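Local atomic coordinates of glycosylation Associate Protein 2 (Streptococcus agalactiae serotype V, PDB entry 6OYC), a protein that probably takes part, with its partner Gap proteins, in the glycosylation and accessory Sec export of serine-rich adhesins in streptococci. Residues B[29-32]-B[33-37]; B[37-40]-B[41-45]; B[46-49]-B[50-54]; B[79-82]-B[83-87]; B[312-315]-B[316-319]. All coordinates share one frame; numbering follows the deposited sequence.

Contact 1: residues B[29-32]-B[33-37]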
# COMPACT_ATOMS: atom_id res chain seq x y z
N LEU B 29 -0.37 0.08 -30.40
CA LEU B 29 0.69 -0.45 -31.26
C LEU B 29 0.54 -1.97 -31.40
O LEU B 29 0.22 -2.66 -30.44
CB LEU B 29 2.06 -0.13 -30.67
CG LEU B 29 2.32 1.36 -30.40
CD1 LEU B 29 3.73 1.60 -29.81
CD2 LEU B 29 2.14 2.14 -31.68
N PHE B 30 0.77 -2.47 -32.61
CA PHE B 30 0.66 -3.89 -32.88
C PHE B 30 1.81 -4.38 -33.74
O PHE B 30 2.10 -3.77 -34.79
CB PHE B 30 -0.64 -4.22 -33.61
CG PHE B 30 -0.73 -5.66 -33.98
CD1 PHE B 30 -0.97 -6.62 -33.01
CD2 PHE B 30 -0.56 -6.06 -35.30
CE1 PHE B 30 -1.04 -7.97 -33.36
CE2 PHE B 30 -0.64 -7.39 -35.66
CZ PHE B 30 -0.88 -8.35 -34.68
N ILE B 31 2.45 -5.48 -33.34
CA ILE B 31 3.44 -6.16 -34.16
C ILE B 31 3.19 -7.66 -34.10
O ILE B 31 2.78 -8.21 -33.07
CB ILE B 31 4.89 -5.86 -33.74
CG1 ILE B 31 5.12 -6.20 -32.27
CG2 ILE B 31 5.25 -4.41 -34.03
CD1 ILE B 31 6.55 -5.97 -31.82
N LYS B 32 3.45 -8.33 -35.23
CA LYS B 32 3.46 -9.77 -35.26
C LYS B 32 4.67 -10.27 -34.47
O LYS B 32 5.65 -9.55 -34.30
CB LYS B 32 3.50 -10.28 -36.70
CG LYS B 32 2.29 -9.86 -37.54
CD LYS B 32 1.09 -10.76 -37.27
CE LYS B 32 0.27 -11.02 -38.54
NZ LYS B 32 -0.39 -12.36 -38.46
N PRO B 33 4.60 -11.50 -33.95
CA PRO B 33 5.72 -12.01 -33.15
C PRO B 33 7.04 -12.05 -33.90
O PRO B 33 8.10 -11.90 -33.28
CB PRO B 33 5.24 -13.42 -32.77
CG PRO B 33 3.76 -13.33 -32.80
CD PRO B 33 3.45 -12.42 -33.94
N ASP B 34 7.01 -12.22 -35.22
CA ASP B 34 8.23 -12.17 -36.03
C ASP B 34 8.72 -10.76 -36.29
O ASP B 34 9.72 -10.60 -37.00
CB ASP B 34 7.97 -12.85 -37.37
CG ASP B 34 6.71 -12.33 -38.03
OD1 ASP B 34 6.76 -11.23 -38.63
OD2 ASP B 34 5.65 -12.99 -37.89
N GLN B 35 8.06 -9.73 -35.76
CA GLN B 35 8.46 -8.35 -36.01
C GLN B 35 9.19 -7.73 -34.83
O GLN B 35 9.48 -6.54 -34.86
CB GLN B 35 7.25 -7.49 -36.35
CG GLN B 35 6.57 -7.82 -37.64
CD GLN B 35 5.43 -6.87 -37.91
OE1 GLN B 35 4.36 -6.96 -37.30
NE2 GLN B 35 5.66 -5.92 -38.81
N ILE B 36 9.47 -8.52 -33.79
CA ILE B 36 10.04 -7.96 -32.57
C ILE B 36 11.36 -7.26 -32.84
O ILE B 36 11.64 -6.19 -32.28
CB ILE B 36 10.20 -9.08 -31.52
CG1 ILE B 36 8.82 -9.52 -31.06
CG2 ILE B 36 11.03 -8.58 -30.34
CD1 ILE B 36 8.86 -10.60 -29.99
N SER B 37 12.19 -7.85 -33.72
CA SER B 37 13.52 -7.31 -33.98
C SER B 37 13.44 -5.92 -34.61
O SER B 37 14.15 -5.00 -34.22
CB SER B 37 14.32 -8.27 -34.87
OG SER B 37 15.51 -7.63 -35.33
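I31 lies across from Q35 and I36, at the point where a strand gives way to a helix. Its CD1 reaches CG1 of I36 at 4.3 Å, an apolar touch made because CG1 of I31 sits between the backbone N and the carbonyl carbon (chi1 56°) and the chain then runs out straight. The CA of I31 also lies 3.4 Å from OE1 of Q35. K32 is gripped twice by the same residue. Its backbone N gives a nearly straight bond of 2.6 Å to Q35 OE1, meeting a lone pair in the carbonyl plane, while its O receives Q35 N at 2.8 Å from above the plane of the K32 carbonyl. With CG beside its backbone N (chi1 -66°) and the chain extended beyond it, Q35 brings its amide oxygen to K32 N. Q35 is the N-cap residue, so this reciprocal pair of bonds ties the cap residue to K32, just past the strand end. The CB of K32 also rests 3.7 Å from OD2 of D34, whereas the K32 amino group leads away to a salt bridge with E13. Strand 26-31 pairs with strand 6-11 at the border of the parallel sheet, and I36 starts helix 36-52 against S76 and L77.

Contact 2: residues B[37-40]-B[41-45]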
# COMPACT_ATOMS: atom_id res chain seq x y z
N SER B 37 12.19 -7.85 -33.72
CA SER B 37 13.52 -7.31 -33.98
C SER B 37 13.44 -5.92 -34.61
O SER B 37 14.15 -5.00 -34.22
CB SER B 37 14.32 -8.27 -34.87
OG SER B 37 15.51 -7.63 -35.33
N ASP B 38 12.57 -5.77 -35.62
CA ASP B 38 12.31 -4.43 -36.16
C ASP B 38 11.92 -3.46 -35.06
O ASP B 38 12.42 -2.33 -35.01
CB ASP B 38 11.23 -4.48 -37.23
CG ASP B 38 11.67 -5.24 -38.46
OD1 ASP B 38 12.90 -5.33 -38.67
OD2 ASP B 38 10.81 -5.74 -39.22
N PHE B 39 11.06 -3.89 -34.13
CA PHE B 39 10.67 -2.99 -33.05
C PHE B 39 11.87 -2.55 -32.23
O PHE B 39 12.02 -1.37 -31.90
CB PHE B 39 9.60 -3.63 -32.16
CG PHE B 39 9.25 -2.79 -30.97
CD1 PHE B 39 8.33 -1.76 -31.08
CD2 PHE B 39 9.90 -2.98 -29.76
CE1 PHE B 39 8.02 -0.96 -29.99
CE2 PHE B 39 9.60 -2.18 -28.66
CZ PHE B 39 8.67 -1.17 -28.77
N VAL B 40 12.75 -3.50 -31.86
CA VAL B 40 13.93 -3.14 -31.06
C VAL B 40 14.74 -2.03 -31.73
O VAL B 40 15.16 -1.06 -31.08
CB VAL B 40 14.81 -4.38 -30.81
CG1 VAL B 40 16.04 -3.99 -30.03
CG2 VAL B 40 14.02 -5.47 -30.09
N THR B 41 14.96 -2.15 -33.04
CA THR B 41 15.69 -1.11 -33.77
C THR B 41 14.92 0.20 -33.78
O THR B 41 15.46 1.25 -33.40
CB THR B 41 15.96 -1.60 -35.20
OG1 THR B 41 16.86 -2.71 -35.17
CG2 THR B 41 16.52 -0.46 -36.07
N THR B 42 13.66 0.18 -34.21
CA THR B 42 12.85 1.40 -34.27
C THR B 42 12.73 2.07 -32.91
O THR B 42 12.88 3.29 -32.79
CB THR B 42 11.46 1.11 -34.81
OG1 THR B 42 11.59 0.61 -36.15
CG2 THR B 42 10.66 2.38 -34.86
N GLU B 43 12.47 1.29 -31.86
CA GLU B 43 12.30 1.90 -30.55
C GLU B 43 13.62 2.48 -30.04
O GLU B 43 13.65 3.59 -29.50
CB GLU B 43 11.73 0.88 -29.57
CG GLU B 43 11.34 1.46 -28.23
CD GLU B 43 10.21 2.50 -28.29
OE1 GLU B 43 9.51 2.61 -29.33
OE2 GLU B 43 10.00 3.21 -27.29
N ASN B 44 14.72 1.75 -30.21
CA ASN B 44 16.00 2.28 -29.77
C ASN B 44 16.42 3.50 -30.60
O ASN B 44 16.98 4.46 -30.06
CB ASN B 44 17.07 1.17 -29.84
CG ASN B 44 17.06 0.27 -28.60
OD1 ASN B 44 16.56 0.65 -27.54
ND2 ASN B 44 17.61 -0.92 -28.73
N ASN B 45 16.15 3.49 -31.91
CA ASN B 45 16.36 4.71 -32.68
C ASN B 45 15.57 5.86 -32.06
O ASN B 45 16.13 6.92 -31.74
CB ASN B 45 15.96 4.50 -34.14
CG ASN B 45 17.04 3.79 -34.93
OD1 ASN B 45 18.17 3.63 -34.46
ND2 ASN B 45 16.69 3.34 -36.15
O HOH W 1 16.98 -5.17 -34.36
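E43 N binds F39 O at 2.7 Å and T42 N binds D38 O at 2.9 Å. T41 N to S37 O and N44 N to V40 O complete this run of i to i+4 bonds. D38 O also receives a second, weak bond from T42 OG1 at 3.3 Å. One water joins the first turn to the next: it donates to S37 O and is also hydrogen-bonded to S37 OG and T41 OG1. Packing follows the same spacing. CB of E43 stands over one face of the F39 ring, 4.0 Å from its centroid and toward the rim, a CH-pi contact. With CG of F39 anti to its backbone N (chi1 175°) the ring lies alongside E43, pointing the same way, and the E43 carboxylate is turned almost parallel to it, the two planes 7° apart. OE1 of that carboxylate forms a salt bridge with R58. Beside this pair, CG1 of V40 runs alongside the N44 amide, 3.7 Å from ND2. The side of helix 36-52 that carries these residues faces the loop after strand 62-65: F39 meets F80 edge-to-face and touches L77, V40 packs on S76, and E43 and N44 both rest on F80.

Contact 3: residues B[46-49]-B[50-54]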
# COMPACT_ATOMS: atom_id res chain seq x y z
N TYR B 46 14.27 5.64 -31.82
CA TYR B 46 13.44 6.67 -31.21
C TYR B 46 14.00 7.13 -29.87
O TYR B 46 14.06 8.33 -29.60
CB TYR B 46 12.00 6.18 -31.06
CG TYR B 46 11.11 7.13 -30.30
CD1 TYR B 46 10.80 8.40 -30.81
CD2 TYR B 46 10.59 6.79 -29.07
CE1 TYR B 46 10.00 9.29 -30.11
CE2 TYR B 46 9.77 7.66 -28.36
CZ TYR B 46 9.48 8.91 -28.88
OH TYR B 46 8.67 9.77 -28.16
N LEU B 47 14.44 6.19 -29.03
CA LEU B 47 14.99 6.59 -27.73
C LEU B 47 16.28 7.39 -27.89
O LEU B 47 16.49 8.40 -27.20
CB LEU B 47 15.26 5.37 -26.86
CG LEU B 47 14.04 4.60 -26.33
CD1 LEU B 47 14.52 3.31 -25.67
CD2 LEU B 47 13.18 5.44 -25.36
N THR B 48 17.17 6.94 -28.79
CA THR B 48 18.41 7.67 -29.05
C THR B 48 18.10 9.09 -29.53
O THR B 48 18.57 10.07 -28.95
CB THR B 48 19.26 6.93 -30.08
OG1 THR B 48 19.65 5.66 -29.54
CG2 THR B 48 20.52 7.73 -30.43
N SER B 49 17.31 9.19 -30.59
CA SER B 49 16.90 10.50 -31.09
C SER B 49 16.36 11.38 -29.97
O SER B 49 16.83 12.50 -29.77
CB SER B 49 15.87 10.31 -32.20
OG SER B 49 15.33 11.56 -32.58
N SER B 50 15.42 10.85 -29.18
CA SER B 50 14.82 11.63 -28.09
C SER B 50 15.87 12.23 -27.17
O SER B 50 15.79 13.42 -26.83
CB SER B 50 13.85 10.77 -27.28
OG SER B 50 12.69 10.46 -28.03
N LYS B 51 16.84 11.43 -26.74
CA LYS B 51 17.80 11.92 -25.75
C LYS B 51 18.70 13.00 -26.35
O LYS B 51 19.14 13.90 -25.64
CB LYS B 51 18.62 10.78 -25.16
CG LYS B 51 19.92 11.24 -24.50
CD LYS B 51 20.34 10.37 -23.32
CE LYS B 51 21.86 10.20 -23.29
NZ LYS B 51 22.35 9.33 -22.18
N LEU B 52 18.95 12.95 -27.66
CA LEU B 52 19.76 14.00 -28.27
C LEU B 52 18.99 15.30 -28.46
O LEU B 52 19.61 16.35 -28.61
CB LEU B 52 20.33 13.53 -29.61
CG LEU B 52 21.41 12.45 -29.42
CD1 LEU B 52 21.72 11.71 -30.73
CD2 LEU B 52 22.67 13.03 -28.78
N LEU B 53 17.65 15.25 -28.45
CA LEU B 53 16.83 16.45 -28.56
C LEU B 53 16.33 16.92 -27.20
O LEU B 53 15.48 17.81 -27.15
CB LEU B 53 15.64 16.21 -29.48
CG LEU B 53 15.85 15.48 -30.81
CD1 LEU B 53 14.62 15.64 -31.67
CD2 LEU B 53 17.09 15.97 -31.53
N GLN B 54 16.83 16.34 -26.11
CA GLN B 54 16.33 16.60 -24.76
C GLN B 54 14.80 16.65 -24.73
O GLN B 54 14.21 17.48 -24.03
CB GLN B 54 16.96 17.88 -24.22
CG GLN B 54 18.47 17.91 -24.39
CD GLN B 54 19.11 19.17 -23.84
OE1 GLN B 54 19.49 20.07 -24.60
NE2 GLN B 54 19.22 19.26 -22.52
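S50 and Y46 form the main polar pair of this last part of the helix. Y46 O accepts two bonds, from S50 N at 2.9 Å and from S50 OG at 3.0 Å, which arrive from opposite faces of the carbonyl plane. The hydroxyl can fold back because OG lies beside its own backbone N (chi1 -70°). There it also stands 3.6 Å above one face of the Y46 ring, offset toward the rim, with CE1 as the nearest ring atom; the ring's own hydroxyl goes to the backbone N of R58.

The remaining backbone bonds show the helix running out. K51 N to L47 O and L52 N to T48 O keep the i+4 pattern. At L53 the bond to S49 O is 3.2 Å long and bent to 136°, while L52 N adds a weak one to that same oxygen. CG of L53 also approaches this carbonyl, 3.3 Å from S49 O. L53 leaves helical geometry, and Q54, with positive phi, is the C-prime residue of a Schellman motif closing the helix.

Apolar contact is slight: CG2 of T48 and CD1 of L52 lie alongside each other at 4.2 Å. The T48 hydroxyl turns back to N44 O. At this C-terminal end of helix 36-52, Y46, L47 and S50 pack on P57 of the following loop, and L47 also leans on F80, ahead of strand 86-89 of the parallel sheet.

Contact 4: residues B[79-82]-B[83-87]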
# COMPACT_ATOMS: atom_id res chain seq x y z
N SER B 79 14.22 -4.80 -22.02
CA SER B 79 14.74 -3.48 -21.69
C SER B 79 13.65 -2.41 -21.69
O SER B 79 13.83 -1.35 -21.09
CB SER B 79 15.85 -3.08 -22.66
OG SER B 79 15.32 -2.73 -23.94
N PHE B 80 12.52 -2.66 -22.36
CA PHE B 80 11.52 -1.62 -22.59
C PHE B 80 10.36 -1.62 -21.60
O PHE B 80 9.53 -0.72 -21.67
CB PHE B 80 10.95 -1.76 -24.02
CG PHE B 80 12.00 -1.71 -25.10
CD1 PHE B 80 12.57 -0.50 -25.47
CD2 PHE B 80 12.40 -2.88 -25.74
CE1 PHE B 80 13.55 -0.45 -26.47
CE2 PHE B 80 13.38 -2.84 -26.74
CZ PHE B 80 13.95 -1.62 -27.10
N PHE B 81 10.25 -2.61 -20.70
CA PHE B 81 9.06 -2.73 -19.86
C PHE B 81 9.44 -3.10 -18.44
O PHE B 81 10.38 -3.87 -18.21
CB PHE B 81 8.09 -3.78 -20.43
CG PHE B 81 7.46 -3.36 -21.74
CD1 PHE B 81 6.41 -2.44 -21.76
CD2 PHE B 81 7.96 -3.84 -22.95
CE1 PHE B 81 5.85 -2.02 -22.96
CE2 PHE B 81 7.41 -3.45 -24.15
CZ PHE B 81 6.35 -2.52 -24.16
N GLU B 82 8.70 -2.54 -17.49
CA GLU B 82 8.89 -2.76 -16.06
C GLU B 82 8.03 -3.93 -15.59
O GLU B 82 7.12 -4.37 -16.29
CB GLU B 82 8.52 -1.50 -15.27
CG GLU B 82 9.36 -0.30 -15.61
CD GLU B 82 10.80 -0.48 -15.18
OE1 GLU B 82 11.04 -0.64 -13.95
OE2 GLU B 82 11.69 -0.49 -16.06
N VAL B 83 8.30 -4.38 -14.37
CA VAL B 83 7.44 -5.40 -13.78
C VAL B 83 5.98 -4.93 -13.75
O VAL B 83 5.68 -3.73 -13.70
CB VAL B 83 7.95 -5.76 -12.38
CG1 VAL B 83 9.27 -6.55 -12.49
CG2 VAL B 83 8.12 -4.50 -11.52
N TYR B 84 5.06 -5.90 -13.79
CA TYR B 84 3.61 -5.68 -13.77
C TYR B 84 3.08 -4.94 -14.99
O TYR B 84 1.87 -4.71 -15.08
CB TYR B 84 3.17 -4.94 -12.51
CG TYR B 84 3.61 -5.65 -11.27
CD1 TYR B 84 3.09 -6.90 -10.96
CD2 TYR B 84 4.56 -5.10 -10.42
CE1 TYR B 84 3.49 -7.58 -9.82
CE2 TYR B 84 4.96 -5.77 -9.28
CZ TYR B 84 4.43 -7.02 -8.99
OH TYR B 84 4.83 -7.71 -7.87
N GLU B 85 3.95 -4.56 -15.93
CA GLU B 85 3.51 -3.93 -17.17
C GLU B 85 3.25 -4.94 -18.27
O GLU B 85 2.89 -4.55 -19.38
CB GLU B 85 4.54 -2.90 -17.65
CG GLU B 85 4.60 -1.66 -16.77
CD GLU B 85 5.50 -0.56 -17.34
OE1 GLU B 85 6.20 -0.80 -18.35
OE2 GLU B 85 5.51 0.54 -16.74
N VAL B 86 3.42 -6.22 -18.00
CA VAL B 86 3.31 -7.25 -19.02
C VAL B 86 2.04 -8.05 -18.75
O VAL B 86 1.71 -8.34 -17.59
CB VAL B 86 4.56 -8.15 -19.04
CG1 VAL B 86 4.43 -9.26 -20.10
CG2 VAL B 86 5.78 -7.29 -19.31
N PHE B 87 1.33 -8.40 -19.82
CA PHE B 87 0.04 -9.06 -19.69
C PHE B 87 -0.03 -10.28 -20.59
O PHE B 87 0.41 -10.25 -21.74
CB PHE B 87 -1.09 -8.06 -20.01
CG PHE B 87 -1.17 -6.96 -19.01
CD1 PHE B 87 -0.33 -5.86 -19.09
CD2 PHE B 87 -2.07 -7.04 -17.94
CE1 PHE B 87 -0.37 -4.84 -18.14
CE2 PHE B 87 -2.13 -6.03 -17.00
CZ PHE B 87 -1.27 -4.92 -17.10
O HOH W 2 10.83 -3.40 -13.58
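E82 and E85 are joined by two hydrogen bonds running in opposite directions across a type II beta turn that spans E82 to E85. E85 N closes the turn on E82 O at 3.2 Å, and E85 OE1 returns to take the backbone N of E82, also at 3.2 Å, in a nearly straight bond of 174° that meets the oxygen from above the carboxylate plane. The side chain reaches so far back because it is extended beyond CG (chi2 -173°). This backbone N-H may help to offset the negative charge of a buried carboxylate.

A water adds a further polar link, accepting from V83 N at 2.8 Å and donating a weak bond to OE1 of E82, whose salt-bridge partner is K317. The two glutamate side chains run alongside each other, CB of E82 lying 3.8 Å from CD of E85, with their carboxylate planes 80° apart.

Packing centres on F81. A carboxylate oxygen, OE1 of E85, lies at the ring's edge, near its plane and 3.8 Å from CD1 of F81, the two side chains crossing at about a right angle. The apolar touch is that of F81 CB on CG2 of V86 at 4.3 Å. The turn leads the loop after strand 62-65 into strand 86-89: F81 and V86 pack on strand 62-65, V83 rests on strand 283-289, and F80 packs against helix 36-52.

Contact 5: residues B[312-315]-B[316-319]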
# COMPACT_ATOMS: atom_id res chain seq x y z
N GLY B 312 8.94 5.33 -0.01
CA GLY B 312 10.26 4.80 -0.29
C GLY B 312 10.40 3.97 -1.54
O GLY B 312 11.33 3.16 -1.62
N PHE B 313 9.51 4.14 -2.52
CA PHE B 313 9.65 3.43 -3.79
C PHE B 313 10.98 3.73 -4.46
O PHE B 313 11.74 2.83 -4.82
CB PHE B 313 8.49 3.80 -4.71
CG PHE B 313 8.53 3.10 -6.05
CD1 PHE B 313 8.12 1.78 -6.17
CD2 PHE B 313 8.96 3.77 -7.18
CE1 PHE B 313 8.13 1.14 -7.40
CE2 PHE B 313 8.99 3.14 -8.42
CZ PHE B 313 8.57 1.82 -8.53
N TRP B 314 11.26 5.01 -4.68
CA TRP B 314 12.45 5.33 -5.46
C TRP B 314 13.73 5.00 -4.70
O TRP B 314 14.72 4.56 -5.30
CB TRP B 314 12.41 6.79 -5.88
CG TRP B 314 11.33 7.04 -6.86
CD1 TRP B 314 10.19 7.78 -6.67
CD2 TRP B 314 11.27 6.55 -8.20
NE1 TRP B 314 9.42 7.77 -7.82
CE2 TRP B 314 10.06 7.03 -8.77
CE3 TRP B 314 12.11 5.74 -8.97
CZ2 TRP B 314 9.68 6.73 -10.07
CZ3 TRP B 314 11.73 5.45 -10.28
CH2 TRP B 314 10.53 5.95 -10.81
N MET B 315 13.72 5.17 -3.38
CA MET B 315 14.90 4.83 -2.59
C MET B 315 15.22 3.35 -2.69
O MET B 315 16.38 2.96 -2.84
CB MET B 315 14.69 5.23 -1.14
CG MET B 315 15.77 4.73 -0.20
SD MET B 315 15.35 5.14 1.50
CE MET B 315 14.11 3.90 1.86
N MET B 316 14.19 2.49 -2.61
CA MET B 316 14.42 1.06 -2.68
C MET B 316 14.68 0.59 -4.10
O MET B 316 15.35 -0.43 -4.30
CB MET B 316 13.24 0.30 -2.08
CG MET B 316 12.96 0.66 -0.64
SD MET B 316 14.41 0.46 0.43
CE MET B 316 14.42 -1.32 0.61
N LYS B 317 14.16 1.31 -5.09
CA LYS B 317 14.47 0.96 -6.47
C LYS B 317 15.94 1.23 -6.79
O LYS B 317 16.54 0.52 -7.60
CB LYS B 317 13.56 1.73 -7.43
CG LYS B 317 13.32 1.02 -8.76
CD LYS B 317 12.05 1.55 -9.44
CE LYS B 317 12.08 1.37 -10.97
NZ LYS B 317 12.33 -0.00 -11.48
N SER B 318 16.53 2.23 -6.13
CA SER B 318 17.91 2.60 -6.44
C SER B 318 18.92 1.58 -5.93
O SER B 318 20.05 1.55 -6.43
CB SER B 318 18.21 3.98 -5.86
OG SER B 318 18.14 3.95 -4.45
N MET B 319 18.54 0.74 -4.98
CA MET B 319 19.43 -0.28 -4.46
C MET B 319 19.62 -1.45 -5.41
O MET B 319 20.40 -2.35 -5.08
CB MET B 319 18.91 -0.79 -3.12
CG MET B 319 18.48 0.31 -2.18
SD MET B 319 19.81 0.76 -1.07
CE MET B 319 19.19 2.32 -0.38
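Helix 313-318, the short crossover of a beta-alpha-beta unit between strands 297-301 and 323-327, starts at G312 and brings K317 against two aromatic rings. G312 is the N-cap residue, and its O receives M316 N at 3.1 Å; F313 O then takes K317 N, and W314 O takes S318 N. K317 runs alongside both F313 and W314, its CD 3.6 Å from CE2 of F313 and 4.0 Å from CZ3 of W314, meeting each ring obliquely. The rings themselves are set edge to face, with CD2 of F313 3.7 Å above the W314 ring. Beyond them the lysine chain bends at its last torsion (chi4 55°), and NZ forms a salt bridge with E82. Near the end of the helix, S318 OG donates to M315 O at 2.6 Å, and S318 N adds a weak bond to the same oxygen. The methionines make the apolar side: CE of M315 lies 3.7 Å from SD of M316, and CG of M315 4.2 Å from CE of M319. M315 and M316 pack on strand 297-301, and all three methionines on helix 495-514. Such a helix, with one side on a largely parallel sheet, is characteristic of the alpha/beta-hydrolase fold, to whose clan this family belongs.

How the contacts relate
Contacts 1, 2 and 3 follow one another along helix 36-52: contact 1 starts it, contact 2 shares S37 and adds a touch of I31 CD1 on F39 CB at 3.9 Å, and contact 3 ends it. Contact 4 meets the helix through F80, whose CE1 lies 3.4 Å from CG of E43 and 4.0 Å from CD1 of L47. A salt bridge of 2.9 Å between E82 OE1 and K317 NZ then joins contact 4 to contact 5, their centres about 18 Å apart, bridging the region of the five-stranded parallel sheet and that of the mixed sheet with helix 313-318. In contact 5 the M315 side chain lies near, without touching, a possible nucleophile elbow around S371.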